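Local coordinates for sarcosine oxidase (Pyrococcus horikoshii, PDB 1Y56), which serves as the FAD-binding beta subunit of an L-proline dehydrogenase complex that also carries FMN and ATP and probably oxidises L-proline at its flavin, at residues 217-222 against 310-315. Sequence-based numbering, arbitrary orientation.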
loop_
_atom_site.group_PDB
_atom_site.type_symbol
_atom_site.label_atom_id
_atom_site.label_comp_id
_atom_site.label_asym_id
_atom_site.label_seq_id
_atom_site.Cartn_x
_atom_site.Cartn_y
_atom_site.Cartn_z
ATOM N N LYS B 217 -5.558 39.609 -34.561
ATOM C CA LYS B 217 -6.560 38.533 -34.406
ATOM C C LYS B 217 -6.577 37.638 -35.647
ATOM O O LYS B 217 -6.967 38.073 -36.736
ATOM C CB LYS B 217 -7.978 39.073 -34.109
ATOM C CG LYS B 217 -8.066 40.242 -33.084
ATOM C CD LYS B 217 -7.603 39.885 -31.655
ATOM C CE LYS B 217 -8.746 39.307 -30.806
ATOM N NZ LYS B 217 -8.256 38.798 -29.485
ATOM N N ILE B 218 -6.117 36.399 -35.474
ATOM C CA ILE B 218 -6.128 35.399 -36.544
ATOM C C ILE B 218 -6.848 34.163 -36.028
ATOM O O ILE B 218 -6.202 33.196 -35.600
ATOM C CB ILE B 218 -4.718 35.020 -37.020
ATOM C CG1 ILE B 218 -3.914 36.272 -37.375
ATOM C CG2 ILE B 218 -4.811 34.097 -38.216
ATOM C CD1 ILE B 218 -2.415 36.056 -37.443
ATOM N N PRO B 219 -8.193 34.188 -36.070
ATOM C CA PRO B 219 -8.980 33.176 -35.390
ATOM C C PRO B 219 -8.905 31.839 -36.114
ATOM O O PRO B 219 -9.410 31.699 -37.223
ATOM C CB PRO B 219 -10.395 33.757 -35.423
ATOM C CG PRO B 219 -10.421 34.648 -36.604
ATOM C CD PRO B 219 -9.034 35.157 -36.800
ATOM N N ILE B 220 -8.239 30.876 -35.500
ATOM C CA ILE B 220 -8.154 29.536 -36.063
ATOM C C ILE B 220 -8.487 28.549 -34.957
ATOM O O ILE B 220 -7.732 28.426 -33.998
ATOM C CB ILE B 220 -6.744 29.243 -36.636
ATOM C CG1 ILE B 220 -6.369 30.261 -37.709
ATOM C CG2 ILE B 220 -6.678 27.833 -37.209
ATOM C CD1 ILE B 220 -4.921 30.160 -38.174
ATOM N N GLU B 221 -9.614 27.858 -35.083
ATOM C CA GLU B 221 -10.054 26.944 -34.036
ATOM C C GLU B 221 -10.007 25.488 -34.483
ATOM O O GLU B 221 -10.440 25.177 -35.596
ATOM C CB GLU B 221 -11.490 27.263 -33.593
ATOM C CG GLU B 221 -11.759 28.640 -32.980
ATOM C CD GLU B 221 -10.788 29.017 -31.872
ATOM O OE1 GLU B 221 -10.526 30.235 -31.732
ATOM O OE2 GLU B 221 -10.276 28.115 -31.158
ATOM N N PRO B 222 -9.520 24.575 -33.608
ATOM C CA PRO B 222 -9.582 23.151 -33.948
ATOM C C PRO B 222 -10.994 22.602 -33.767
ATOM O O PRO B 222 -11.608 22.796 -32.710
ATOM C CB PRO B 222 -8.622 22.509 -32.945
ATOM C CG PRO B 222 -8.660 23.398 -31.770
ATOM C CD PRO B 222 -8.901 24.797 -32.285
ATOM N N LYS B 310 -10.287 25.553 -38.487
ATOM C CA LYS B 310 -11.264 26.451 -39.108
ATOM C C LYS B 310 -11.001 27.945 -38.895
ATOM O O LYS B 310 -10.645 28.365 -37.794
ATOM C CB LYS B 310 -12.671 26.105 -38.622
ATOM C CG LYS B 310 -13.353 24.990 -39.415
ATOM C CD LYS B 310 -14.867 24.934 -39.166
ATOM C CE LYS B 310 -15.606 26.143 -39.758
ATOM N NZ LYS B 310 -17.075 26.111 -39.461
ATOM N N THR B 311 -11.179 28.730 -39.958
ATOM C CA THR B 311 -11.324 30.181 -39.848
ATOM C C THR B 311 -12.774 30.569 -40.134
ATOM O O THR B 311 -13.535 29.762 -40.682
ATOM C CB THR B 311 -10.427 30.930 -40.837
ATOM O OG1 THR B 311 -10.768 30.548 -42.175
ATOM C CG2 THR B 311 -8.955 30.650 -40.562
ATOM N N PRO B 312 -13.169 31.805 -39.776
ATOM C CA PRO B 312 -14.540 32.269 -39.978
ATOM C C PRO B 312 -15.028 32.227 -41.424
ATOM O O PRO B 312 -16.238 32.162 -41.655
ATOM C CB PRO B 312 -14.498 33.712 -39.490
ATOM C CG PRO B 312 -13.380 33.744 -38.544
ATOM C CD PRO B 312 -12.353 32.837 -39.119
ATOM N N ASP B 313 -14.109 32.271 -42.385
ATOM C CA ASP B 313 -14.496 32.191 -43.789
ATOM C C ASP B 313 -13.944 30.946 -44.480
ATOM O O ASP B 313 -13.824 30.917 -45.699
ATOM C CB ASP B 313 -14.119 33.467 -44.551
ATOM C CG ASP B 313 -12.617 33.708 -44.602
ATOM O OD1 ASP B 313 -12.210 34.820 -45.021
ATOM O OD2 ASP B 313 -11.837 32.805 -44.227
ATOM N N SER B 314 -13.597 29.922 -43.707
ATOM C CA SER B 314 -13.092 28.666 -44.277
ATOM C C SER B 314 -11.932 28.794 -45.271
ATOM O O SER B 314 -11.745 27.914 -46.102
ATOM C CB SER B 314 -14.227 27.869 -44.919
ATOM O OG SER B 314 -15.053 27.302 -43.919
ATOM N N ASN B 315 -11.165 29.878 -45.178
ATOM C CA ASN B 315 -9.953 30.061 -45.967
ATOM C C ASN B 315 -8.747 30.198 -45.054
ATOM O O ASN B 315 -8.862 30.741 -43.961
ATOM C CB ASN B 315 -10.056 31.303 -46.848
ATOM C CG ASN B 315 -10.878 31.066 -48.096
ATOM O OD1 ASN B 315 -10.367 30.587 -49.110
ATOM N ND2 ASN B 315 -12.150 31.423 -48.040
#
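E221 and K310 form an antiparallel hydrogen-bonded pair, their backbones exchanging two hydrogen bonds, one donated by each. E221 N donates to K310 O at 2.9 Å, within the plane of that carbonyl, and K310 N returns a bond to E221 O, its donor tilted 27° from the carbonyl plane. K310 O also has a CA-H...O contact from I220 CA at 3.3 Å, in addition to the E221 N-H. Beyond this pair no further N-H...O bond joins the two segments; P219 O instead takes a CA-H...O contact from T311 CA and lies 3.5 Å from T311 CG2. The side chains of I220 and T311 run side by side, I220 CG1 against T311 CG2 at 3.9 Å, while the rings of P219 and P312 cross at about a right angle, P219 CG lying 3.7 Å from P312 CG. With chi1 at 60°, T311 OG1 sits between its own backbone N and carbonyl carbon and donates to N315 O (2.6 Å), just past the type I turn from T311 to S314, which the backbone bond S314 N to T311 O closes. An alanine at T311 would probably leave N315 O without this donor and open a gap beside I220 CG1. D313 OD2 accepts from N315 N in an Asx turn, met from above the carboxylate plane; D313 OD1 takes a salt bridge from R368 NE. K310 makes a cation-pi contact with Y223. The contact joins the start of strand 221-230 to the end of strand 299-310, one of the two outermost strands of the eight-stranded mixed sheet within this chain, where the latter turns into the loop toward strand 317-318.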